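PDB 6NXC: L-asparaginase 1 from Escherichia coli, which catalyses the hydrolysis of L-asparagine to L-aspartate and ammonium as a homotetramer, with a second asparagine site for allosteric activation. Local coordinates for residues M58-F69 with Q149-A160; T111-S122 with N165-N173. The protein carries 1 engineered substitution. All coordinates share one frame; numbering follows the deposited sequence.

Contact 1: residues M58-F69 with Q149-A160. With EDO (1,2-ethanediol), chain P.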
loop_
_atom_site.group_PDB
_atom_site.type_symbol
_atom_site.label_atom_id
_atom_site.label_comp_id
_atom_site.label_asym_id
_atom_site.label_seq_id
_atom_site.Cartn_x
_atom_site.Cartn_y
_atom_site.Cartn_z
ATOM N N MET B 58 21.140 3.533 -27.559
ATOM C CA MET B 58 20.243 4.248 -26.620
ATOM C C MET B 58 21.006 5.410 -26.017
ATOM O O MET B 58 21.882 5.273 -25.168
ATOM C CB MET B 58 19.765 3.329 -25.510
ATOM C CG MET B 58 18.852 2.274 -26.035
ATOM S SD MET B 58 18.426 1.111 -24.741
ATOM C CE MET B 58 17.269 0.104 -25.672
ATOM N N PRO B 59 20.730 6.629 -26.482
ATOM C CA PRO B 59 21.639 7.718 -26.166
ATOM C C PRO B 59 21.710 8.039 -24.673
ATOM O O PRO B 59 22.685 8.598 -24.186
ATOM C CB PRO B 59 20.982 8.875 -26.933
ATOM C CG PRO B 59 20.299 8.175 -28.096
ATOM C CD PRO B 59 19.673 6.969 -27.440
ATOM N N GLU B 60 20.674 7.641 -23.945
ATOM C CA GLU B 60 20.627 7.976 -22.515
ATOM C C GLU B 60 21.852 7.361 -21.819
ATOM O O GLU B 60 22.407 8.022 -20.904
ATOM C CB GLU B 60 19.262 7.522 -21.953
ATOM C CG GLU B 60 19.118 5.989 -21.918
ATOM C CD GLU B 60 17.739 5.373 -21.626
ATOM O OE1 GLU B 60 17.424 4.271 -22.172
ATOM O OE2 GLU B 60 17.004 5.950 -20.799
ATOM N N PHE B 61 22.314 6.181 -22.220
ATOM C CA PHE B 61 23.438 5.462 -21.610
ATOM C C PHE B 61 24.800 6.131 -21.866
ATOM O O PHE B 61 25.720 5.806 -21.114
ATOM C CB PHE B 61 23.424 4.025 -22.095
ATOM C CG PHE B 61 22.341 3.194 -21.458
ATOM C CD1 PHE B 61 22.560 2.595 -20.230
ATOM C CD2 PHE B 61 21.097 3.011 -22.055
ATOM C CE1 PHE B 61 21.581 1.896 -19.593
ATOM C CE2 PHE B 61 20.093 2.347 -21.376
ATOM C CZ PHE B 61 20.379 1.724 -20.184
ATOM N N HIS B 62 24.874 7.132 -22.756
ATOM C CA HIS B 62 26.154 7.767 -23.152
ATOM C C HIS B 62 26.247 9.232 -22.775
ATOM O O HIS B 62 27.197 9.835 -23.287
ATOM C CB HIS B 62 26.355 7.473 -24.647
ATOM C CG HIS B 62 26.176 6.028 -24.919
ATOM N ND1 HIS B 62 27.153 5.168 -24.738
ATOM C CD2 HIS B 62 25.122 5.327 -25.380
ATOM C CE1 HIS B 62 26.702 3.944 -24.918
ATOM N NE2 HIS B 62 25.482 4.029 -25.368
ATOM N N ARG B 63 25.338 9.749 -21.940
ATOM C CA ARG B 63 25.281 11.174 -21.509
ATOM C C ARG B 63 26.469 11.464 -20.597
ATOM O O ARG B 63 26.970 10.580 -19.914
ATOM C CB ARG B 63 23.975 11.506 -20.799
ATOM C CG ARG B 63 22.762 11.549 -21.731
ATOM C CD ARG B 63 21.553 12.226 -21.121
ATOM N NE ARG B 63 21.844 13.610 -20.768
ATOM C CZ ARG B 63 21.028 14.410 -20.094
ATOM N NH1 ARG B 63 19.846 13.973 -19.720
ATOM N NH2 ARG B 63 21.391 15.648 -19.802
ATOM N N PRO B 64 26.955 12.723 -20.559
ATOM C CA PRO B 64 28.066 13.116 -19.698
ATOM C C PRO B 64 27.840 12.762 -18.224
ATOM O O PRO B 64 28.793 12.377 -17.525
ATOM C CB PRO B 64 28.154 14.664 -19.838
ATOM C CG PRO B 64 27.371 15.024 -21.069
ATOM C CD PRO B 64 26.497 13.826 -21.421
ATOM N N GLU B 65 26.595 12.772 -17.794
ATOM C CA GLU B 65 26.249 12.550 -16.360
ATOM C C GLU B 65 26.316 11.062 -15.969
ATOM O O GLU B 65 26.024 10.719 -14.803
ATOM C CB GLU B 65 24.883 13.163 -16.061
ATOM C CG GLU B 65 24.828 14.649 -16.442
ATOM C CD GLU B 65 24.718 14.991 -17.938
ATOM O OE1 GLU B 65 24.114 14.213 -18.724
ATOM O OE2 GLU B 65 25.264 16.056 -18.331
ATOM N N MET B 66 26.380 10.216 -16.948
ATOM C CA MET B 66 26.391 8.744 -16.722
ATOM C C MET B 66 27.820 8.273 -16.524
ATOM O O MET B 66 28.745 8.850 -17.147
ATOM C CB MET B 66 25.765 7.960 -17.866
ATOM C CG MET B 66 24.300 8.063 -17.909
ATOM S SD MET B 66 23.468 7.078 -16.610
ATOM C CE MET B 66 23.791 5.439 -17.194
ATOM N N PRO B 67 28.029 7.151 -15.758
ATOM C CA PRO B 67 29.354 6.547 -15.555
ATOM C C PRO B 67 29.704 5.856 -16.881
ATOM O O PRO B 67 28.770 5.498 -17.708
ATOM C CB PRO B 67 29.184 5.443 -14.529
ATOM C CG PRO B 67 27.696 5.057 -14.682
ATOM C CD PRO B 67 27.027 6.400 -14.987
ATOM N N ASP B 68 30.987 5.664 -17.166
ATOM C CA ASP B 68 31.442 4.685 -18.204
ATOM C C ASP B 68 31.130 3.248 -17.704
ATOM O O ASP B 68 31.033 2.984 -16.421
ATOM C CB ASP B 68 32.925 4.747 -18.447
ATOM C CG ASP B 68 33.349 6.012 -19.183
ATOM O OD1 ASP B 68 32.602 6.431 -20.042
ATOM O OD2 ASP B 68 34.404 6.550 -18.878
ATOM N N PHE B 69 30.815 2.356 -18.624
ATOM C CA PHE B 69 30.580 0.956 -18.226
ATOM C C PHE B 69 31.172 0.003 -19.252
ATOM O O PHE B 69 31.261 0.310 -20.443
ATOM C CB PHE B 69 29.099 0.735 -17.915
ATOM C CG PHE B 69 28.158 0.985 -19.039
ATOM C CD1 PHE B 69 27.675 2.268 -19.344
ATOM C CD2 PHE B 69 27.768 -0.068 -19.841
ATOM C CE1 PHE B 69 26.819 2.451 -20.438
ATOM C CE2 PHE B 69 26.927 0.142 -20.929
ATOM C CZ PHE B 69 26.476 1.404 -21.239
ATOM N N GLN B 149 15.710 -0.908 -19.824
ATOM C CA GLN B 149 16.410 0.399 -19.975
ATOM C C GLN B 149 16.412 1.162 -18.665
ATOM O O GLN B 149 17.523 1.497 -18.161
ATOM C CB GLN B 149 15.776 1.312 -21.019
ATOM C CG GLN B 149 15.820 0.705 -22.388
ATOM C CD GLN B 149 14.694 1.167 -23.296
ATOM O OE1 GLN B 149 14.890 1.996 -24.191
ATOM N NE2 GLN B 149 13.502 0.621 -23.083
ATOM N N ILE B 150 15.243 1.341 -18.043
ATOM C CA ILE B 150 15.218 2.154 -16.822
ATOM C C ILE B 150 15.874 1.403 -15.647
ATOM O O ILE B 150 16.632 2.079 -14.923
ATOM C CB ILE B 150 13.814 2.683 -16.525
ATOM C CG1 ILE B 150 13.891 3.806 -15.484
ATOM C CG2 ILE B 150 12.870 1.593 -16.105
ATOM C CD1 ILE B 150 15.011 4.808 -15.749
ATOM N N ASN B 151 15.620 0.107 -15.415
ATOM C CA ASN B 151 16.291 -0.577 -14.263
ATOM C C ASN B 151 17.808 -0.535 -14.463
ATOM O O ASN B 151 18.523 -0.391 -13.483
ATOM C CB ASN B 151 15.862 -2.047 -14.129
ATOM C CG ASN B 151 14.458 -2.183 -13.539
ATOM O OD1 ASN B 151 14.014 -1.261 -12.848
ATOM N ND2 ASN B 151 13.777 -3.322 -13.727
ATOM N N LEU B 152 18.296 -0.747 -15.670
ATOM C CA LEU B 152 19.776 -0.798 -15.858
ATOM C C LEU B 152 20.345 0.603 -15.711
ATOM O O LEU B 152 21.431 0.811 -15.057
ATOM C CB LEU B 152 20.172 -1.483 -17.175
ATOM C CG LEU B 152 21.691 -1.490 -17.486
ATOM C CD1 LEU B 152 22.566 -2.192 -16.435
ATOM C CD2 LEU B 152 21.923 -2.120 -18.859
ATOM N N LEU B 153 19.729 1.553 -16.358
ATOM C CA LEU B 153 20.211 2.972 -16.232
ATOM C C LEU B 153 20.255 3.401 -14.770
ATOM O O LEU B 153 21.222 4.003 -14.354
ATOM C CB LEU B 153 19.304 3.887 -17.014
ATOM C CG LEU B 153 19.922 5.254 -17.169
ATOM C CD1 LEU B 153 20.272 5.535 -18.596
ATOM C CD2 LEU B 153 18.989 6.298 -16.610
ATOM N N ASN B 154 19.195 3.132 -14.011
ATOM C CA ASN B 154 19.187 3.485 -12.560
ATOM C C ASN B 154 20.269 2.760 -11.787
ATOM O O ASN B 154 20.963 3.355 -10.931
ATOM C CB ASN B 154 17.832 3.125 -11.990
ATOM C CG ASN B 154 16.733 4.141 -12.317
ATOM O OD1 ASN B 154 15.564 3.787 -12.576
ATOM N ND2 ASN B 154 17.064 5.397 -12.351
ATOM N N ALA B 155 20.439 1.463 -12.043
ATOM C CA ALA B 155 21.493 0.677 -11.355
ATOM C C ALA B 155 22.867 1.293 -11.635
ATOM O O ALA B 155 23.669 1.396 -10.678
ATOM C CB ALA B 155 21.445 -0.760 -11.838
ATOM N N LEU B 156 23.178 1.628 -12.896
ATOM C CA LEU B 156 24.463 2.198 -13.222
ATOM C C LEU B 156 24.654 3.518 -12.507
ATOM O O LEU B 156 25.742 3.784 -11.907
ATOM C CB LEU B 156 24.598 2.449 -14.721
ATOM C CG LEU B 156 24.828 1.185 -15.522
ATOM C CD1 LEU B 156 24.667 1.405 -17.010
ATOM C CD2 LEU B 156 26.169 0.557 -15.270
ATOM N N TYR B 157 23.600 4.339 -12.521
ATOM C CA TYR B 157 23.634 5.684 -11.888
ATOM C C TYR B 157 23.742 5.614 -10.356
ATOM O O TYR B 157 24.606 6.278 -9.769
ATOM C CB TYR B 157 22.415 6.521 -12.259
ATOM C CG TYR B 157 22.607 7.947 -11.791
ATOM C CD1 TYR B 157 23.370 8.838 -12.515
ATOM C CD2 TYR B 157 21.999 8.385 -10.623
ATOM C CE1 TYR B 157 23.486 10.161 -12.099
ATOM C CE2 TYR B 157 22.148 9.700 -10.184
ATOM C CZ TYR B 157 22.901 10.584 -10.918
ATOM O OH TYR B 157 23.078 11.886 -10.499
ATOM N N VAL B 158 23.073 4.660 -9.738
ATOM C CA VAL B 158 23.210 4.381 -8.297
ATOM C C VAL B 158 24.577 3.826 -7.975
ATOM O O VAL B 158 25.191 4.338 -6.989
ATOM C CB VAL B 158 22.089 3.440 -7.814
ATOM C CG1 VAL B 158 22.342 3.069 -6.393
ATOM C CG2 VAL B 158 20.807 4.141 -7.922
ATOM N N ALA B 159 25.085 2.873 -8.760
ATOM C CA ALA B 159 26.390 2.301 -8.408
ATOM C C ALA B 159 27.425 3.426 -8.392
ATOM O O ALA B 159 28.337 3.382 -7.527
ATOM C CB ALA B 159 26.799 1.265 -9.416
ATOM N N ALA B 160 27.310 4.373 -9.297
ATOM C CA ALA B 160 28.307 5.471 -9.450
ATOM C C ALA B 160 28.166 6.538 -8.367
ATOM O O ALA B 160 29.178 7.109 -8.010
ATOM C CB ALA B 160 28.249 6.084 -10.828
HETATM C C1 EDO P . 30.672 13.368 -13.924
HETATM O O1 EDO P . 30.925 12.434 -12.870
HETATM C C2 EDO P . 29.653 12.904 -14.864
HETATM O O2 EDO P . 29.650 11.503 -15.040
#

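Contact 2: residues T111-S122 with N165-N173. With EDO (1,2-ethanediol), chain R.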
loop_
_atom_site.group_PDB
_atom_site.type_symbol
_atom_site.label_atom_id
_atom_site.label_comp_id
_atom_site.label_asym_id
_atom_site.label_seq_id
_atom_site.Cartn_x
_atom_site.Cartn_y
_atom_site.Cartn_z
ATOM N N THR B 111 14.989 -12.513 -13.651
ATOM C CA THR B 111 14.249 -12.169 -12.404
ATOM C C THR B 111 13.954 -13.431 -11.559
ATOM O O THR B 111 13.884 -13.322 -10.308
ATOM C CB THR B 111 12.954 -11.390 -12.712
ATOM O OG1 THR B 111 12.182 -12.262 -13.568
ATOM C CG2 THR B 111 13.322 -10.045 -13.308
ATOM N N ASP B 112 13.831 -14.615 -12.139
ATOM C CA ASP B 112 13.242 -15.758 -11.388
ATOM C C ASP B 112 14.068 -16.086 -10.153
ATOM O O ASP B 112 13.475 -16.432 -9.102
ATOM C CB ASP B 112 13.054 -16.979 -12.286
ATOM C CG ASP B 112 11.782 -16.968 -13.120
ATOM O OD1 ASP B 112 10.972 -16.075 -12.985
ATOM O OD2 ASP B 112 11.684 -17.859 -13.941
ATOM N N THR B 113 15.398 -15.997 -10.210
ATOM C CA THR B 113 16.243 -16.391 -9.051
ATOM C C THR B 113 17.160 -15.232 -8.682
ATOM O O THR B 113 18.109 -15.446 -7.933
ATOM C CB THR B 113 16.962 -17.715 -9.265
ATOM O OG1 THR B 113 18.010 -17.511 -10.246
ATOM C CG2 THR B 113 16.028 -18.817 -9.691
ATOM N N MET B 114 16.844 -14.048 -9.089
ATOM C CA MET B 114 17.697 -12.853 -8.769
ATOM C C MET B 114 17.851 -12.672 -7.252
ATOM O O MET B 114 18.938 -12.285 -6.845
ATOM C CB MET B 114 17.028 -11.574 -9.242
ATOM C CG MET B 114 18.022 -10.482 -9.403
ATOM S SD MET B 114 17.157 -8.894 -9.931
ATOM C CE MET B 114 16.708 -9.335 -11.523
ATOM N N ALA B 115 16.789 -12.921 -6.484
ATOM C CA ALA B 115 16.920 -12.733 -5.039
ATOM C C ALA B 115 17.836 -13.806 -4.443
ATOM O O ALA B 115 18.469 -13.493 -3.369
ATOM C CB ALA B 115 15.560 -12.653 -4.407
ATOM N N TYR B 116 17.848 -15.039 -4.981
ATOM C CA TYR B 116 18.760 -16.062 -4.472
ATOM C C TYR B 116 20.193 -15.591 -4.745
ATOM O O TYR B 116 21.073 -15.703 -3.859
ATOM C CB TYR B 116 18.477 -17.464 -4.985
ATOM C CG TYR B 116 17.102 -18.031 -4.666
ATOM C CD1 TYR B 116 16.035 -17.740 -5.437
ATOM C CD2 TYR B 116 16.893 -18.915 -3.613
ATOM C CE1 TYR B 116 14.774 -18.302 -5.216
ATOM C CE2 TYR B 116 15.654 -19.481 -3.372
ATOM C CZ TYR B 116 14.609 -19.235 -4.219
ATOM O OH TYR B 116 13.347 -19.747 -3.979
ATOM N N THR B 117 20.470 -15.098 -5.951
ATOM C CA THR B 117 21.837 -14.700 -6.255
ATOM C C THR B 117 22.294 -13.549 -5.373
ATOM O O THR B 117 23.403 -13.502 -4.898
ATOM C CB THR B 117 22.011 -14.325 -7.730
ATOM O OG1 THR B 117 21.746 -15.514 -8.463
ATOM C CG2 THR B 117 23.414 -13.891 -8.038
ATOM N N ALA B 118 21.459 -12.543 -5.193
ATOM C CA ALA B 118 21.838 -11.395 -4.379
ATOM C C ALA B 118 22.114 -11.878 -2.986
ATOM O O ALA B 118 23.073 -11.378 -2.319
ATOM C CB ALA B 118 20.725 -10.365 -4.436
ATOM N N SER B 119 21.280 -12.722 -2.452
ATOM C CA SER B 119 21.450 -13.272 -1.084
ATOM C C SER B 119 22.783 -14.053 -1.012
ATOM O O SER B 119 23.600 -13.810 -0.073
ATOM C CB SER B 119 20.273 -14.175 -0.735
ATOM O OG SER B 119 19.088 -13.362 -0.691
ATOM N N ALA B 120 23.062 -14.911 -1.948
ATOM C CA ALA B 120 24.336 -15.683 -1.909
ATOM C C ALA B 120 25.539 -14.763 -1.940
ATOM O O ALA B 120 26.477 -14.981 -1.120
ATOM C CB ALA B 120 24.381 -16.663 -2.996
ATOM N N LEU B 121 25.554 -13.801 -2.845
ATOM C CA LEU B 121 26.724 -12.917 -2.973
ATOM C C LEU B 121 26.953 -12.205 -1.654
ATOM O O LEU B 121 28.108 -11.927 -1.289
ATOM C CB LEU B 121 26.585 -11.927 -4.139
ATOM C CG LEU B 121 26.579 -12.598 -5.495
ATOM C CD1 LEU B 121 26.286 -11.557 -6.543
ATOM C CD2 LEU B 121 27.933 -13.307 -5.774
ATOM N N SER B 122 25.889 -11.817 -0.926
ATOM C CA SER B 122 26.011 -11.105 0.334
ATOM C C SER B 122 26.891 -11.855 1.349
ATOM O O SER B 122 27.666 -11.244 2.066
ATOM C CB SER B 122 24.701 -10.691 0.975
ATOM O OG SER B 122 24.017 -11.754 1.573
ATOM N N ASN B 165 28.086 -0.144 0.205
ATOM C CA ASN B 165 28.964 -1.334 0.186
ATOM C C ASN B 165 28.240 -2.573 0.713
ATOM O O ASN B 165 28.634 -3.202 1.738
ATOM C CB ASN B 165 30.142 -1.138 1.142
ATOM C CG ASN B 165 31.108 -0.064 0.710
ATOM O OD1 ASN B 165 31.996 0.129 1.510
ATOM N ND2 ASN B 165 30.937 0.608 -0.422
ATOM N N GLU B 166 27.225 -2.964 -0.025
ATOM C CA GLU B 166 26.408 -4.130 0.216
ATOM C C GLU B 166 26.020 -4.646 -1.151
ATOM O O GLU B 166 26.135 -3.958 -2.261
ATOM C CB GLU B 166 25.117 -3.749 0.972
ATOM C CG GLU B 166 25.252 -3.378 2.406
ATOM C CD GLU B 166 23.895 -3.245 3.095
ATOM O OE1 GLU B 166 23.767 -2.332 3.891
ATOM O OE2 GLU B 166 22.970 -4.082 2.847
ATOM N N VAL B 167 25.634 -5.908 -1.120
ATOM C CA VAL B 167 25.008 -6.493 -2.293
ATOM C C VAL B 167 23.549 -6.070 -2.252
ATOM O O VAL B 167 22.861 -6.379 -1.219
ATOM C CB VAL B 167 25.115 -8.012 -2.378
ATOM C CG1 VAL B 167 24.403 -8.412 -3.645
ATOM C CG2 VAL B 167 26.553 -8.486 -2.330
ATOM N N THR B 168 23.115 -5.360 -3.279
ATOM C CA THR B 168 21.761 -4.843 -3.309
ATOM C C THR B 168 21.084 -5.318 -4.572
ATOM O O THR B 168 21.693 -5.822 -5.494
ATOM C CB THR B 168 21.815 -3.318 -3.240
ATOM O OG1 THR B 168 22.622 -2.766 -4.305
ATOM C CG2 THR B 168 22.342 -2.793 -1.912
ATOM N N LEU B 169 19.769 -5.027 -4.636
ATOM C CA LEU B 169 18.922 -5.414 -5.761
ATOM C C LEU B 169 18.120 -4.167 -6.141
ATOM O O LEU B 169 17.468 -3.592 -5.224
ATOM C CB LEU B 169 18.034 -6.622 -5.370
ATOM C CG LEU B 169 17.266 -7.224 -6.525
ATOM C CD1 LEU B 169 16.975 -8.695 -6.175
ATOM C CD2 LEU B 169 16.024 -6.407 -6.825
ATOM N N PHE B 170 18.229 -3.712 -7.386
ATOM C CA PHE B 170 17.497 -2.500 -7.896
ATOM C C PHE B 170 16.363 -2.907 -8.801
ATOM O O PHE B 170 16.628 -3.698 -9.721
ATOM C CB PHE B 170 18.410 -1.570 -8.689
ATOM C CG PHE B 170 17.722 -0.271 -8.849
ATOM C CD1 PHE B 170 16.818 -0.130 -9.944
ATOM C CD2 PHE B 170 17.890 0.749 -7.950
ATOM C CE1 PHE B 170 16.125 1.049 -10.079
ATOM C CE2 PHE B 170 17.158 1.924 -8.096
ATOM C CZ PHE B 170 16.234 2.030 -9.107
ATOM N N PHE B 171 15.164 -2.549 -8.462
ATOM C CA PHE B 171 14.027 -2.803 -9.366
ATOM C C PHE B 171 12.949 -1.752 -9.204
ATOM O O PHE B 171 12.613 -1.446 -8.080
ATOM C CB PHE B 171 13.535 -4.239 -9.090
ATOM C CG PHE B 171 13.142 -5.012 -10.307
ATOM C CD1 PHE B 171 14.082 -5.698 -11.030
ATOM C CD2 PHE B 171 11.825 -5.102 -10.677
ATOM C CE1 PHE B 171 13.710 -6.446 -12.132
ATOM C CE2 PHE B 171 11.473 -5.744 -11.831
ATOM C CZ PHE B 171 12.413 -6.472 -12.536
ATOM N N ASN B 172 12.401 -1.206 -10.311
ATOM C CA ASN B 172 11.198 -0.341 -10.190
ATOM C C ASN B 172 11.393 0.792 -9.176
ATOM O O ASN B 172 10.594 0.949 -8.237
ATOM C CB ASN B 172 10.018 -1.213 -9.771
ATOM C CG ASN B 172 8.670 -0.515 -9.941
ATOM O OD1 ASN B 172 7.864 -0.438 -9.011
ATOM N ND2 ASN B 172 8.436 -0.041 -11.138
ATOM N N ASN B 173 12.476 1.550 -9.306
ATOM C CA ASN B 173 12.775 2.784 -8.570
ATOM C C ASN B 173 13.129 2.557 -7.122
ATOM O O ASN B 173 13.002 3.549 -6.345
ATOM C CB ASN B 173 11.606 3.803 -8.717
ATOM C CG ASN B 173 11.442 4.189 -10.172
ATOM O OD1 ASN B 173 10.407 3.954 -10.750
ATOM N ND2 ASN B 173 12.512 4.570 -10.785
HETATM C C1 EDO R . 8.004 -13.503 -14.894
HETATM O O1 EDO R . 7.871 -13.443 -13.495
HETATM C C2 EDO R . 8.912 -14.576 -15.460
HETATM O O2 EDO R . 8.908 -15.899 -14.788
#

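Contact 1: residues M58-F69 with Q149-A160
The Phe61 ring takes Leu153 CD1 over the centre of one face, with the methyl 3.9 Å from the ring centroid and 7° off its normal, a CH-pi contact. Leu156 CD1 reaches the edge of the same ring, 4.0 Å from Phe61 CD1, and also lies over one face of Phe69, offset toward the rim; one methyl thus serves two rings. The carbonyl oxygens of Phe61 and Pro67 lie in plane at the Phe69 edge. Tyr157 turns its edge to the backbone, Glu65 O lying in the ring plane 3.8 Å from Tyr157 CE1. Met66, bent at its last two torsions, curls CE onto Leu153 CD1 at 3.8 Å. Glu60 CG presses on that methyl from 3.5 Å. With an alanine in place of Phe61, Leu153 CD1 would probably lose its aromatic partner and a gap would open beside Leu156. Met58 crosses Gln149 at about a right angle, Met58 SD lying 3.5 Å from Gln149 CG; Gln149 NE2 hydrogen-bonds Glu60 of the second subunit. Pro67 CB meets Ala160 CB at 3.9 Å. Helix 148-161 is thereby covered by the segment leading into strand 68-78, outermost of the mixed sheet within the chain, while Leu152 touches strand 104-108 and Leu156 reaches both 104-108 and 25-32.

Contact 2: residues T111-S122 with N165-N173
Met114 and Leu169 meet at an oblique angle, the thioether SD of Met114 lying 3.8 Å from Leu169 CD1, with Met114 CG at the same methyl. Extended through its first two torsions, the methionine runs out straight from the helix toward the strand, and only the last bend, chi3 -70°, turns Met114 CE aside to lie 4.2 Å from Phe171 CE1. Phe171 is crossed at about a right angle by Thr111, whose methyl CG2 is 3.8 Å from Phe171 CZ. Thr111 OG1 hydrogen-bonds Lys183 NZ, and Thr111 and Asp112 both belong to the substrate site, so the packing lies directly beneath residues that hold L-asparagine. At the other end of the strand Val167 straddles the Ser122 N to Ala118 O hydrogen bond of the helix with its two methyls. Val167 CG1, anti to the backbone N (chi1 180°), comes within 3.5 Å of Ala118 O, whereas Val167 CG2 faces Ser122 N at 3.7 Å and also touches Leu121 CB. The CA atoms of Ser122 and Val167, 5.4 Å apart, are the nearest such pair.

Along the same helix Ser119 OG donates to Ala115 O at 2.8 Å, a carbonyl that also accepts from Ser119 N. No hydrogen bond joins the two segments, so the alternating residues Val167, Leu169 and Phe171 make the interface by apolar packing. Helix 114-122 runs nearly antiparallel to strand 167-171, at 160°, across one face of the mixed sheet. Met114 and Ala118 also touch Val134 of neighbouring strand 132-135, and helices 85-98 and 322-333 pack against other sides of the helix.

Overall arrangement
Contacts 1 and 2 illustrate how the sheet of an alpha/beta domain is covered on both faces: helix 148-161 and helix 114-124 pack on opposite sides, and the contact centres are 18 Å apart. The helix of contact 1 leads into the strand of contact 2, and the two meet directly where Asn151 OD1 lies 3.0 Å from Asn172 N, a probable hydrogen bond, and where Asn154 CB packs 3.3 Å from Phe170 CE1. Contact 2 holds the substrate-binding Thr111 and Asp112, whose backbone N atoms hydrogen-bond a citrate, probably from the crystallisation liquor; the Thr111 side chain is about 5 Å from that of catalytic Thr34. In contact 1, Gln149 lies about 12 Å from Thr34, side chain to side chain.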